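Local coordinates for imine reductase (Amycolatopsis orientalis, PDB 5A9R) that reduces imines to amines, probably with NADPH bound to its nucleotide-binding domain as the hydride donor, at the interface of chains A and B. Residues are numbered along the deposited sequence; one frame, centred on the assembly and turned at random. Chains: chain A/B, Imine reductase.

Contact 1: the interface of chains A and B. Residues chain A 181, 184-185, 188, 215; chain B 173, 176-177, 180.
The B:Met177 side chain is the apolar centre, its CB and CG lying on the backbone of A:Gly184 and on A:Phe185 N. CG reaches A:Phe185 N at 3.7 Å, and the B:Met177 sulfur SD follows at 3.9 Å from A:Phe185 CD1, in the plane of the phenyl ring and at its edge. The two side chains run side by side in the same direction. B:Met177 is straight through its first two torsions, with CG anti to the backbone N (chi1 -178°), and bends only at chi3 (74°). That bend swings the methyl away from the phenyl ring toward A:Ile215, whose CD1 meets B:Met177 CE at 3.8 Å with the side chains nearly perpendicular. Toward one end of the patch, A:Ala188 CA stands 3.8 Å from B:Ala173 CB, while the methyl of A:Ala188 faces the carbonyl of B:Ala173, in keeping with the small residues on both helices here. Toward the other, B:Ser180 CB lies 3.5 Å from A:Gly184 CA, close against the glycine backbone. The polar rim is made of serines: the hydroxyl OG of B:Ser180 sits beside A:Gly184, and A:Ser181 and B:Ser176 flank the contact with little surface buried. All but A:Ile215 belong to the long helix 166-193, which here packs against its own copy in the dimer; A:Ile215 comes from the neighbouring helix 199-228.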
ATOM      1  N   SER A 181       3.816   2.107  -2.596  1.00 17.04           N
ATOM      2  CA  SER A 181       2.352   1.773  -2.645  1.00 17.39           C
ATOM      3  C   SER A 181       1.612   2.590  -3.660  1.00 17.80           C
ATOM      4  O   SER A 181       0.798   2.101  -4.458  1.00 18.32           O
ATOM      5  CB  SER A 181       1.692   1.957  -1.264  1.00 19.86           C
ATOM      6  OG  SER A 181       2.315   1.181  -0.314  1.00 24.42           O
ATOM      7  N   GLY A 184       2.421   1.401  -7.106  1.00 14.99           N
ATOM      8  CA  GLY A 184       1.610   0.201  -7.365  1.00 14.92           C
ATOM      9  C   GLY A 184       0.188   0.542  -7.698  1.00 15.45           C
ATOM     10  O   GLY A 184      -0.364   0.027  -8.701  1.00 16.56           O
ATOM     11  N   PHE A 185      -0.402   1.505  -6.968  1.00 16.26           N
ATOM     12  CA  PHE A 185      -1.731   1.914  -7.331  1.00 17.15           C
ATOM     13  C   PHE A 185      -1.859   2.509  -8.716  1.00 16.32           C
ATOM     14  O   PHE A 185      -2.792   2.236  -9.493  1.00 16.92           O
ATOM     15  CB  PHE A 185      -2.299   2.914  -6.296  1.00 16.91           C
ATOM     16  CG  PHE A 185      -3.576   3.480  -6.749  1.00 17.38           C
ATOM     17  CD1 PHE A 185      -4.745   2.742  -6.569  1.00 16.46           C
ATOM     18  CD2 PHE A 185      -3.631   4.689  -7.410  1.00 17.77           C
ATOM     19  CE1 PHE A 185      -5.953   3.244  -7.103  1.00 17.13           C
ATOM     20  CE2 PHE A 185      -4.835   5.170  -7.963  1.00 18.42           C
ATOM     21  CZ  PHE A 185      -6.011   4.469  -7.753  1.00 18.51           C
ATOM     22  N   ALA A 188      -1.822  -0.179 -11.304  1.00 15.11           N
ATOM     23  CA  ALA A 188      -3.144  -0.818 -11.250  1.00 15.55           C
ATOM     24  C   ALA A 188      -4.188   0.035 -11.963  1.00 16.57           C
ATOM     25  O   ALA A 188      -4.987  -0.452 -12.760  1.00 16.15           O
ATOM     26  CB  ALA A 188      -3.517  -1.097  -9.824  1.00 15.18           C
ATOM     27  N   ILE A 215      -4.073  -6.287   1.492  1.00 16.41           N
ATOM     28  CA  ILE A 215      -2.658  -5.869   1.660  1.00 15.77           C
ATOM     29  C   ILE A 215      -2.295  -5.709   3.130  1.00 14.96           C
ATOM     30  O   ILE A 215      -1.319  -6.303   3.609  1.00 15.81           O
ATOM     31  CB  ILE A 215      -2.305  -4.606   0.883  1.00 16.73           C
ATOM     32  CG1 ILE A 215      -2.491  -4.851  -0.658  1.00 18.66           C
ATOM     33  CG2 ILE A 215      -0.952  -4.038   1.240  1.00 16.91           C
ATOM     34  CD1 ILE A 215      -2.442  -3.617  -1.491  1.00 18.75           C
TER
ATOM     35  N   ALA B 173      -4.493  -6.115 -11.744  1.00 16.67           N
ATOM     36  CA  ALA B 173      -4.205  -4.753 -11.250  1.00 15.67           C
ATOM     37  C   ALA B 173      -3.989  -4.754  -9.751  1.00 16.03           C
ATOM     38  O   ALA B 173      -3.018  -4.178  -9.207  1.00 16.13           O
ATOM     39  CB  ALA B 173      -5.370  -3.859 -11.646  1.00 16.07           C
ATOM     40  N   SER B 176      -0.770  -6.382  -8.775  1.00 15.20           N
ATOM     41  CA  SER B 176       0.379  -5.509  -9.096  1.00 15.64           C
ATOM     42  C   SER B 176       0.594  -4.517  -7.992  1.00 18.49           C
ATOM     43  O   SER B 176       1.685  -4.257  -7.521  1.00 16.95           O
ATOM     44  CB  SER B 176       0.140  -4.864 -10.431  1.00 17.36           C
ATOM     45  OG  SER B 176       1.320  -4.179 -10.855  1.00 18.25           O
ATOM     46  N   MET B 177      -0.540  -3.928  -7.570  1.00 16.18           N
ATOM     47  CA  MET B 177      -0.507  -2.973  -6.439  1.00 17.38           C
ATOM     48  C   MET B 177       0.001  -3.618  -5.171  1.00 17.29           C
ATOM     49  O   MET B 177       0.803  -3.028  -4.397  1.00 17.47           O
ATOM     50  CB  MET B 177      -1.912  -2.371  -6.214  1.00 19.09           C
ATOM     51  CG  MET B 177      -1.919  -1.358  -5.110  1.00 19.81           C
ATOM     52  SD  MET B 177      -3.618  -0.660  -4.931  1.00 24.76           S
ATOM     53  CE  MET B 177      -4.483  -1.903  -4.181  1.00 30.33           C
ATOM     54  N   SER B 180       3.957  -4.098  -5.166  1.00 14.85           N
ATOM     55  CA  SER B 180       4.620  -2.852  -4.933  1.00 15.67           C
ATOM     56  C   SER B 180       4.490  -2.370  -3.474  1.00 17.24           C
ATOM     57  O   SER B 180       5.443  -1.925  -2.786  1.00 16.30           O
ATOM     58  CB  SER B 180       4.067  -1.798  -5.847  1.00 18.14           C
ATOM     59  OG  SER B 180       4.625  -1.865  -7.195  1.00 21.02           O
TER

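Contact 2: the interface of chains A and B. Residues chain A 241, 244-245, 265, 282; chain B 179, 182-183, 186.
Hydrogen bonds join B:Tyr179 and B:Asn183 to chain A. The phenol OH of B:Tyr179 accepts from A:Asn241 ND2 at 2.6 Å, lying almost in the plane of that amide. B:Asn183 ND2 donates to A:Tyr282 OH, also at 2.6 Å; this OH stands 23° out of the B:Asn183 amide plane, though ring and amide are nearly coplanar. Water 1, 2.7 Å from A:Tyr282 OH, also bonds A:Asn265 O and B:Asn183 OD1, giving the B:Asn183 amide a second hold. One polar pair is doubtful: A:Asn265 OD1 and B:Asn183 OD1 lie 3.0 Å apart as modelled, an acceptor-acceptor clash that a flipped A:Asn265 amide could relieve by turning ND2 toward B:Asn183 OD1. Apolar packing surrounds the phenols. A:Leu245 CG rests over one face of the B:Tyr179 ring near its rim, and A:Tyr282 CE2 meets B:Tyr179 CD1 at 3.5 Å. A:Thr244 lies beside the phenol end, roughly perpendicular to the tyrosine, its CB 3.4 Å from B:Tyr179 OH. B:Met182 CE sits over the rim of one face of A:Tyr282, 3.9 Å from CE1; its chi3 of -15° is nearly eclipsed, a strained bend. In the fold, helix 166-193 of chain B lies across helices 238-254 and 260-277 and the C-terminal 3-10 helix 282-289 of chain A.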
ATOM      1  N   ASN A 241       5.725 -16.717  -6.496  1.00 25.64           N
ATOM      2  CA  ASN A 241       5.313 -15.342  -6.771  1.00 23.47           C
ATOM      3  C   ASN A 241       5.965 -14.754  -8.023  1.00 25.90           C
ATOM      4  O   ASN A 241       5.434 -13.813  -8.659  1.00 22.64           O
ATOM      5  CB  ASN A 241       5.662 -14.474  -5.549  1.00 22.61           C
ATOM      6  CG  ASN A 241       4.726 -14.757  -4.402  1.00 23.91           C
ATOM      7  OD1 ASN A 241       5.031 -15.600  -3.471  1.00 27.93           O
ATOM      8  ND2 ASN A 241       3.640 -14.138  -4.423  1.00 23.53           N
ATOM      9  N   THR A 244       3.533 -15.498 -10.673  1.00 24.64           N
ATOM     10  CA  THR A 244       2.439 -14.513 -10.679  1.00 21.67           C
ATOM     11  C   THR A 244       2.855 -13.218 -11.351  1.00 19.99           C
ATOM     12  O   THR A 244       2.081 -12.638 -12.157  1.00 19.46           O
ATOM     13  CB  THR A 244       1.937 -14.240  -9.236  1.00 20.29           C
ATOM     14  OG1 THR A 244       1.589 -15.517  -8.634  1.00 24.22           O
ATOM     15  CG2 THR A 244       0.706 -13.309  -9.239  1.00 21.59           C
ATOM     16  N   LEU A 245       4.036 -12.741 -11.023  1.00 20.60           N
ATOM     17  CA  LEU A 245       4.541 -11.492 -11.629  1.00 19.73           C
ATOM     18  C   LEU A 245       4.748 -11.659 -13.147  1.00 21.82           C
ATOM     19  O   LEU A 245       4.479 -10.736 -13.925  1.00 20.39           O
ATOM     20  CB  LEU A 245       5.799 -10.922 -10.983  1.00 20.20           C
ATOM     21  CG  LEU A 245       5.491 -10.068  -9.704  1.00 20.95           C
ATOM     22  CD1 LEU A 245       6.728 -10.062  -8.845  1.00 23.03           C
ATOM     23  CD2 LEU A 245       5.011  -8.670 -10.105  1.00 21.63           C
ATOM     24  N   ASN A 265       9.564  -5.257  -9.940  1.00 24.59           N
ATOM     25  CA  ASN A 265       9.193  -6.196  -8.898  1.00 21.55           C
ATOM     26  C   ASN A 265       9.710  -7.613  -9.099  1.00 25.94           C
ATOM     27  O   ASN A 265      10.222  -8.293  -8.176  1.00 24.90           O
ATOM     28  CB  ASN A 265       7.644  -6.137  -8.675  1.00 21.83           C
ATOM     29  CG  ASN A 265       7.175  -4.847  -7.969  1.00 22.86           C
ATOM     30  OD1 ASN A 265       7.911  -4.196  -7.233  1.00 26.63           O
ATOM     31  ND2 ASN A 265       5.962  -4.427  -8.227  1.00 21.18           N
ATOM     32  N   TYR A 282       8.092 -15.280   0.357  1.00 26.13           N
ATOM     33  CA  TYR A 282       8.252 -13.968  -0.294  1.00 24.80           C
ATOM     34  C   TYR A 282       9.005 -13.009   0.597  1.00 23.12           C
ATOM     35  O   TYR A 282       9.941 -12.355   0.203  1.00 21.32           O
ATOM     36  CB  TYR A 282       6.821 -13.391  -0.611  1.00 25.40           C
ATOM     37  CG  TYR A 282       6.877 -12.123  -1.411  1.00 23.53           C
ATOM     38  CD1 TYR A 282       7.229 -10.879  -0.809  1.00 26.98           C
ATOM     39  CD2 TYR A 282       6.725 -12.133  -2.774  1.00 27.12           C
ATOM     40  CE1 TYR A 282       7.315  -9.741  -1.576  1.00 21.93           C
ATOM     41  CE2 TYR A 282       6.856 -10.994  -3.524  1.00 24.75           C
ATOM     42  CZ  TYR A 282       7.116  -9.744  -2.885  1.00 24.70           C
ATOM     43  OH  TYR A 282       7.309  -8.632  -3.680  1.00 24.08           O
TER
ATOM     44  N   TYR B 179       2.098  -6.230  -4.797  1.00 16.20           N
ATOM     45  CA  TYR B 179       3.556  -6.496  -4.766  1.00 15.69           C
ATOM     46  C   TYR B 179       4.343  -5.200  -4.524  1.00 15.69           C
ATOM     47  O   TYR B 179       5.271  -5.216  -3.686  1.00 17.04           O
ATOM     48  CB  TYR B 179       4.029  -7.130  -6.042  1.00 17.46           C
ATOM     49  CG  TYR B 179       3.666  -8.615  -6.173  1.00 18.08           C
ATOM     50  CD1 TYR B 179       4.231  -9.529  -5.313  1.00 18.78           C
ATOM     51  CD2 TYR B 179       2.733  -9.049  -7.097  1.00 18.06           C
ATOM     52  CE1 TYR B 179       3.824 -10.869  -5.315  1.00 22.49           C
ATOM     53  CE2 TYR B 179       2.341 -10.376  -7.119  1.00 18.17           C
ATOM     54  CZ  TYR B 179       2.898 -11.259  -6.263  1.00 21.49           C
ATOM     55  OH  TYR B 179       2.532 -12.622  -6.252  1.00 21.44           O
ATOM     56  N   MET B 182       3.835  -4.231  -0.746  1.00 17.24           N
ATOM     57  CA  MET B 182       4.544  -5.120   0.112  1.00 16.91           C
ATOM     58  C   MET B 182       6.049  -4.821   0.067  1.00 14.31           C
ATOM     59  O   MET B 182       6.717  -4.834   1.118  1.00 15.98           O
ATOM     60  CB  MET B 182       4.304  -6.625  -0.228  1.00 21.25           C
ATOM     61  CG  MET B 182       2.906  -6.943   0.280  1.00 29.64           C
ATOM     62  SD  MET B 182       2.355  -8.613   0.056  1.00 36.45           S
ATOM     63  CE  MET B 182       3.443  -9.447  -1.120  1.00 45.25           C
ATOM     64  N   ASN B 183       6.574  -4.531  -1.140  1.00 15.49           N
ATOM     65  CA  ASN B 183       7.973  -4.198  -1.215  1.00 15.59           C
ATOM     66  C   ASN B 183       8.285  -2.892  -0.491  1.00 15.68           C
ATOM     67  O   ASN B 183       9.319  -2.810   0.193  1.00 16.24           O
ATOM     68  CB  ASN B 183       8.451  -4.140  -2.646  1.00 16.62           C
ATOM     69  CG  ASN B 183       8.420  -5.488  -3.330  1.00 18.22           C
ATOM     70  OD1 ASN B 183       8.456  -5.514  -4.591  1.00 23.67           O
ATOM     71  ND2 ASN B 183       8.356  -6.506  -2.624  1.00 15.84           N
ATOM     72  N   LEU B 186       8.399  -3.746   3.184  1.00 16.38           N
ATOM     73  CA  LEU B 186       9.620  -4.416   3.528  1.00 15.53           C
ATOM     74  C   LEU B 186      10.839  -3.497   3.626  1.00 14.30           C
ATOM     75  O   LEU B 186      11.657  -3.593   4.549  1.00 15.63           O
ATOM     76  CB  LEU B 186       9.833  -5.551   2.557  1.00 16.35           C
ATOM     77  CG  LEU B 186       8.795  -6.691   2.656  1.00 19.57           C
ATOM     78  CD1 LEU B 186       9.047  -7.655   1.474  1.00 23.19           C
ATOM     79  CD2 LEU B 186       8.916  -7.401   3.963  1.00 20.84           C
TER
HETATM   80  O   HOH W   1       8.297  -7.976  -6.080  1.00 25.38           O

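Contact 3: the interface of chains A and B. Residues chain A 202, 206, 209-210, 215; chain B 170, 173-174, 177.
Helix 199-228 of chain A lies across the early turns of helix 166-193 of chain B, two helices of the C-terminal domain that the imine reductase and reductive aminase family uses to dimerise. B:Leu174 wedges between the phenylalanines of chain A. Its CB sits over the centre of the A:Phe210 ring, 3.8 Å from the centroid, a CH-pi contact. One branch, CD2, packs at 3.8 Å on A:Ala206 CB and also reaches A:Phe202 CZ; the other, CD1, turns toward A:Trp209 CZ3. The indole in turn abuts the edge of the A:Phe210 ring with its CH2 corner, which may hold that ring in place. At another rim position, A:Phe210 CD2 meets the methyl CE of B:Met177 at 3.4 Å, and that methyl also lies near the carbonyl A:Ala206 O. At the B:Tyr170 end, the A:Phe202 edge points at the B:Tyr170 ring: the planes are 66° apart and A:Phe202 CD1 approaches B:Tyr170 CE2 at 3.6 Å. A:Phe202 CG stands anti to the backbone N (chi1 -179°), which sends the ring off its helix toward chain B. On the same ring, A:Ala206 CB covers part of one face from within chain A, and CZ points to the methyl of B:Ala173.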
ATOM      1  N   PHE A 202     -12.252   2.850  -9.558  1.00 18.45           N
ATOM      2  CA  PHE A 202     -11.369   1.775  -9.142  1.00 19.36           C
ATOM      3  C   PHE A 202     -11.045   1.872  -7.656  1.00 19.81           C
ATOM      4  O   PHE A 202     -10.980   0.856  -7.002  1.00 19.03           O
ATOM      5  CB  PHE A 202     -10.062   1.807  -9.997  1.00 17.91           C
ATOM      6  CG  PHE A 202      -9.044   0.729  -9.700  1.00 18.63           C
ATOM      7  CD1 PHE A 202      -9.377  -0.617  -9.705  1.00 17.68           C
ATOM      8  CD2 PHE A 202      -7.792   1.087  -9.349  1.00 19.40           C
ATOM      9  CE1 PHE A 202      -8.446  -1.572  -9.412  1.00 17.00           C
ATOM     10  CE2 PHE A 202      -6.827   0.148  -8.997  1.00 18.59           C
ATOM     11  CZ  PHE A 202      -7.177  -1.179  -9.112  1.00 19.19           C
ATOM     12  N   ALA A 206     -10.241  -0.885  -4.717  1.00 17.37           N
ATOM     13  CA  ALA A 206      -8.817  -0.933  -4.441  1.00 17.41           C
ATOM     14  C   ALA A 206      -8.412  -0.370  -3.104  1.00 19.35           C
ATOM     15  O   ALA A 206      -7.548  -0.891  -2.420  1.00 18.40           O
ATOM     16  CB  ALA A 206      -8.095  -0.258  -5.512  1.00 17.29           C
ATOM     17  N   TRP A 209     -11.608  -1.556   0.075  1.00 19.82           N
ATOM     18  CA  TRP A 209     -11.528  -2.908   0.438  1.00 19.10           C
ATOM     19  C   TRP A 209     -10.086  -3.493   0.369  1.00 16.94           C
ATOM     20  O   TRP A 209      -9.584  -3.980   1.369  1.00 18.66           O
ATOM     21  CB  TRP A 209     -12.482  -3.753  -0.498  1.00 18.32           C
ATOM     22  CG  TRP A 209     -12.226  -5.243  -0.376  1.00 19.36           C
ATOM     23  CD1 TRP A 209     -12.291  -6.019   0.732  1.00 21.06           C
ATOM     24  CD2 TRP A 209     -11.710  -6.095  -1.421  1.00 17.68           C
ATOM     25  NE1 TRP A 209     -11.831  -7.310   0.453  1.00 23.09           N
ATOM     26  CE2 TRP A 209     -11.471  -7.370  -0.862  1.00 19.34           C
ATOM     27  CE3 TRP A 209     -11.440  -5.889  -2.768  1.00 18.74           C
ATOM     28  CZ2 TRP A 209     -10.967  -8.453  -1.682  1.00 21.90           C
ATOM     29  CZ3 TRP A 209     -10.971  -6.966  -3.586  1.00 20.62           C
ATOM     30  CH2 TRP A 209     -10.703  -8.207  -2.975  1.00 22.58           C
ATOM     31  N   PHE A 210      -9.518  -3.526  -0.834  1.00 18.29           N
ATOM     32  CA  PHE A 210      -8.303  -4.341  -1.020  1.00 16.89           C
ATOM     33  C   PHE A 210      -7.126  -3.888  -0.129  1.00 15.55           C
ATOM     34  O   PHE A 210      -6.413  -4.715   0.454  1.00 16.70           O
ATOM     35  CB  PHE A 210      -7.931  -4.380  -2.493  1.00 16.16           C
ATOM     36  CG  PHE A 210      -6.887  -5.398  -2.811  1.00 16.74           C
ATOM     37  CD1 PHE A 210      -7.214  -6.722  -3.009  1.00 18.71           C
ATOM     38  CD2 PHE A 210      -5.580  -4.980  -3.075  1.00 17.78           C
ATOM     39  CE1 PHE A 210      -6.233  -7.661  -3.408  1.00 17.61           C
ATOM     40  CE2 PHE A 210      -4.593  -5.918  -3.387  1.00 18.13           C
ATOM     41  CZ  PHE A 210      -4.939  -7.236  -3.556  1.00 17.15           C
ATOM     42  N   ILE A 215      -4.073  -6.287   1.492  1.00 16.41           N
ATOM     43  CA  ILE A 215      -2.658  -5.869   1.660  1.00 15.77           C
ATOM     44  C   ILE A 215      -2.295  -5.709   3.130  1.00 14.96           C
ATOM     45  O   ILE A 215      -1.319  -6.303   3.609  1.00 15.81           O
ATOM     46  CB  ILE A 215      -2.305  -4.606   0.883  1.00 16.73           C
ATOM     47  CG1 ILE A 215      -2.491  -4.851  -0.658  1.00 18.66           C
ATOM     48  CG2 ILE A 215      -0.952  -4.038   1.240  1.00 16.91           C
ATOM     49  CD1 ILE A 215      -2.442  -3.617  -1.491  1.00 18.75           C
TER
ATOM     50  N   TYR B 170      -8.962  -6.760 -13.245  1.00 17.15           N
ATOM     51  CA  TYR B 170      -8.984  -6.241 -11.858  1.00 16.20           C
ATOM     52  C   TYR B 170      -8.046  -7.022 -10.997  1.00 17.71           C
ATOM     53  O   TYR B 170      -7.309  -6.483 -10.189  1.00 17.58           O
ATOM     54  CB  TYR B 170     -10.407  -6.334 -11.260  1.00 17.75           C
ATOM     55  CG  TYR B 170     -11.144  -5.007 -11.243  1.00 19.28           C
ATOM     56  CD1 TYR B 170     -11.703  -4.487 -12.352  1.00 23.76           C
ATOM     57  CD2 TYR B 170     -11.254  -4.361 -10.039  1.00 21.75           C
ATOM     58  CE1 TYR B 170     -12.461  -3.239 -12.237  1.00 23.23           C
ATOM     59  CE2 TYR B 170     -11.890  -3.160  -9.921  1.00 25.08           C
ATOM     60  CZ  TYR B 170     -12.526  -2.657 -10.991  1.00 25.61           C
ATOM     61  OH  TYR B 170     -13.100  -1.361 -10.706  1.00 30.26           O
ATOM     62  N   ALA B 173      -4.493  -6.115 -11.744  1.00 16.67           N
ATOM     63  CA  ALA B 173      -4.205  -4.753 -11.250  1.00 15.67           C
ATOM     64  C   ALA B 173      -3.989  -4.754  -9.751  1.00 16.03           C
ATOM     65  O   ALA B 173      -3.018  -4.178  -9.207  1.00 16.13           O
ATOM     66  CB  ALA B 173      -5.370  -3.859 -11.646  1.00 16.07           C
ATOM     67  N   LEU B 174      -4.930  -5.365  -9.024  1.00 15.11           N
ATOM     68  CA  LEU B 174      -4.840  -5.424  -7.556  1.00 16.39           C
ATOM     69  C   LEU B 174      -3.599  -6.163  -7.094  1.00 15.32           C
ATOM     70  O   LEU B 174      -2.894  -5.697  -6.143  1.00 15.95           O
ATOM     71  CB  LEU B 174      -6.133  -6.024  -6.968  1.00 17.02           C
ATOM     72  CG  LEU B 174      -7.362  -5.170  -7.146  1.00 16.88           C
ATOM     73  CD1 LEU B 174      -8.588  -5.965  -6.785  1.00 17.68           C
ATOM     74  CD2 LEU B 174      -7.254  -3.857  -6.352  1.00 17.19           C
ATOM     75  N   MET B 177      -0.540  -3.928  -7.570  1.00 16.18           N
ATOM     76  CA  MET B 177      -0.507  -2.973  -6.439  1.00 17.38           C
ATOM     77  C   MET B 177       0.001  -3.618  -5.171  1.00 17.29           C
ATOM     78  O   MET B 177       0.803  -3.028  -4.397  1.00 17.47           O
ATOM     79  CB  MET B 177      -1.912  -2.371  -6.214  1.00 19.09           C
ATOM     80  CG  MET B 177      -1.919  -1.358  -5.110  1.00 19.81           C
ATOM     81  SD  MET B 177      -3.618  -0.660  -4.931  1.00 24.76           S
ATOM     82  CE  MET B 177      -4.483  -1.903  -4.181  1.00 30.33           C
TER

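Contact 4: the interface of chains A and B. Residues chain A 172, 175-176, 179; chain B 191, 244-245, 248.
Helix 166-193 of chain A crosses helix 238-254 of chain B, with B:Leu191, near the end of chain B's own helix 166-193, joining at one corner. B:Ile248 is the central residue, set among A:Thr172, A:Leu175, A:Ser176 and A:Tyr179. Its branches divide the work. CG1 is anti to the carbonyl carbon and its chain is extended (chi2 167°), which carries the end methyl CD1 between A:Leu175 CB at 3.9 Å and A:Tyr179 CE2 at 3.9 Å. The other methyl, CG2, turns to A:Ser176 CB, 4.0 Å away. B:Ile248 CA rests on the methyl A:Thr172 CG2 at 3.9 Å, the two side chains passing in opposite directions. A:Thr172 has this methyl anti to its backbone N and the hydroxyl beside that N (chi1 -63°), an arrangement that presents carbon to chain B; B:Leu191 CD1 meets the same methyl at 4.1 Å. At the tyrosine end, B:Leu245 and B:Thr244 meet A:Tyr179 as their chain A copies meet the tyrosine of chain B. A:Leu175 also meets the threonine methyl, its side chain crossing that of B:Thr244 at about a right angle: A:Leu175 CD1 lies 4.1 Å from B:Thr244 CG2.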
ATOM      1  N   THR A 172      10.804   8.443   7.590  1.00 17.42           N
ATOM      2  CA  THR A 172      11.479   8.010   6.365  1.00 17.27           C
ATOM      3  C   THR A 172      10.875   6.676   5.889  1.00 17.58           C
ATOM      4  O   THR A 172      10.601   6.471   4.703  1.00 16.30           O
ATOM      5  CB  THR A 172      12.969   7.882   6.642  1.00 17.98           C
ATOM      6  OG1 THR A 172      13.462   9.182   6.991  1.00 21.07           O
ATOM      7  CG2 THR A 172      13.746   7.418   5.421  1.00 19.82           C
ATOM      8  N   LEU A 175       7.258   7.019   4.633  1.00 15.23           N
ATOM      9  CA  LEU A 175       7.250   7.695   3.299  1.00 16.12           C
ATOM     10  C   LEU A 175       7.782   6.764   2.210  1.00 15.74           C
ATOM     11  O   LEU A 175       7.236   6.760   1.103  1.00 16.39           O
ATOM     12  CB  LEU A 175       8.047   8.976   3.335  1.00 15.89           C
ATOM     13  CG  LEU A 175       7.412  10.061   4.169  1.00 19.37           C
ATOM     14  CD1 LEU A 175       8.422  11.210   4.320  1.00 20.18           C
ATOM     15  CD2 LEU A 175       6.103  10.599   3.590  1.00 24.07           C
ATOM     16  N   SER A 176       8.762   5.939   2.507  1.00 15.20           N
ATOM     17  CA  SER A 176       9.284   4.974   1.517  1.00 15.64           C
ATOM     18  C   SER A 176       8.197   4.030   1.097  1.00 18.49           C
ATOM     19  O   SER A 176       7.980   3.722  -0.059  1.00 16.95           O
ATOM     20  CB  SER A 176      10.477   4.276   2.103  1.00 17.36           C
ATOM     21  OG  SER A 176      11.120   3.490   1.098  1.00 18.25           O
ATOM     22  N   TYR A 179       5.571   5.806  -1.219  1.00 16.20           N
ATOM     23  CA  TYR A 179       5.903   5.972  -2.653  1.00 15.69           C
ATOM     24  C   TYR A 179       5.766   4.640  -3.405  1.00 15.69           C
ATOM     25  O   TYR A 179       5.174   4.637  -4.506  1.00 17.04           O
ATOM     26  CB  TYR A 179       7.296   6.503  -2.840  1.00 17.46           C
ATOM     27  CG  TYR A 179       7.439   8.000  -2.537  1.00 18.08           C
ATOM     28  CD1 TYR A 179       6.800   8.918  -3.339  1.00 18.78           C
ATOM     29  CD2 TYR A 179       8.144   8.446  -1.434  1.00 18.06           C
ATOM     30  CE1 TYR A 179       6.799  10.281  -3.016  1.00 22.49           C
ATOM     31  CE2 TYR A 179       8.164   9.794  -1.120  1.00 18.17           C
ATOM     32  CZ  TYR A 179       7.526  10.682  -1.913  1.00 21.49           C
ATOM     33  OH  TYR A 179       7.522  12.065  -1.634  1.00 21.44           O
TER
ATOM     34  N   LEU B 191      14.282  -0.453   7.401  1.00 15.27           N
ATOM     35  CA  LEU B 191      14.703   0.835   7.953  1.00 17.47           C
ATOM     36  C   LEU B 191      14.474   0.955   9.458  1.00 17.92           C
ATOM     37  O   LEU B 191      15.433   1.178  10.232  1.00 17.85           O
ATOM     38  CB  LEU B 191      14.016   2.015   7.295  1.00 18.58           C
ATOM     39  CG  LEU B 191      14.559   2.423   5.966  1.00 21.22           C
ATOM     40  CD1 LEU B 191      13.618   3.303   5.167  1.00 20.84           C
ATOM     41  CD2 LEU B 191      15.931   3.102   6.161  1.00 23.34           C
ATOM     42  N   THR B 244      12.241  14.625  -1.699  1.00 24.64           N
ATOM     43  CA  THR B 244      11.921  13.717  -0.583  1.00 21.67           C
ATOM     44  C   THR B 244      12.581  12.362  -0.756  1.00 19.99           C
ATOM     45  O   THR B 244      13.141  11.794   0.218  1.00 19.46           O
ATOM     46  CB  THR B 244      10.385  13.557  -0.428  1.00 20.29           C
ATOM     47  OG1 THR B 244       9.807  14.886  -0.304  1.00 24.22           O
ATOM     48  CG2 THR B 244      10.034  12.714   0.815  1.00 21.59           C
ATOM     49  N   LEU B 245      12.509  11.825  -1.954  1.00 20.60           N
ATOM     50  CA  LEU B 245      13.131  10.513  -2.231  1.00 19.73           C
ATOM     51  C   LEU B 245      14.663  10.584  -2.077  1.00 21.82           C
ATOM     52  O   LEU B 245      15.291   9.641  -1.580  1.00 20.39           O
ATOM     53  CB  LEU B 245      12.763   9.893  -3.575  1.00 20.20           C
ATOM     54  CG  LEU B 245      11.391   9.133  -3.537  1.00 20.95           C
ATOM     55  CD1 LEU B 245      10.850   9.089  -4.941  1.00 23.03           C
ATOM     56  CD2 LEU B 245      11.572   7.752  -2.900  1.00 21.63           C
ATOM     57  N   ILE B 248      15.169  10.217   1.642  1.00 19.35           N
ATOM     58  CA  ILE B 248      14.967   8.786   1.999  1.00 19.14           C
ATOM     59  C   ILE B 248      16.195   7.960   1.674  1.00 19.27           C
ATOM     60  O   ILE B 248      16.628   7.108   2.526  1.00 20.10           O
ATOM     61  CB  ILE B 248      13.709   8.215   1.310  1.00 18.58           C
ATOM     62  CG1 ILE B 248      12.459   8.908   1.906  1.00 19.12           C
ATOM     63  CG2 ILE B 248      13.628   6.676   1.474  1.00 19.60           C
ATOM     64  CD1 ILE B 248      11.210   8.652   1.079  1.00 20.95           C
TER

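Helix 166-193 takes part in all four contacts. Contacts 1 and 3 are neighbours, about 7 Å between the centres of their C-alpha atoms, and share A:Ile215, B:Ala173 and B:Met177, so one methionine serves two helices of the partner. Contact 2 lies about 10 Å from contact 1 and 14 Å from contact 3. Contact 4 stands about 17 to 22 Å from the others and repeats part of contact 2 with the chains exchanged, as the two-fold axis requires. Each long helix thus packs against several helices of the partner's C-terminal half, consistent with the intertwined dimer of this reductase family.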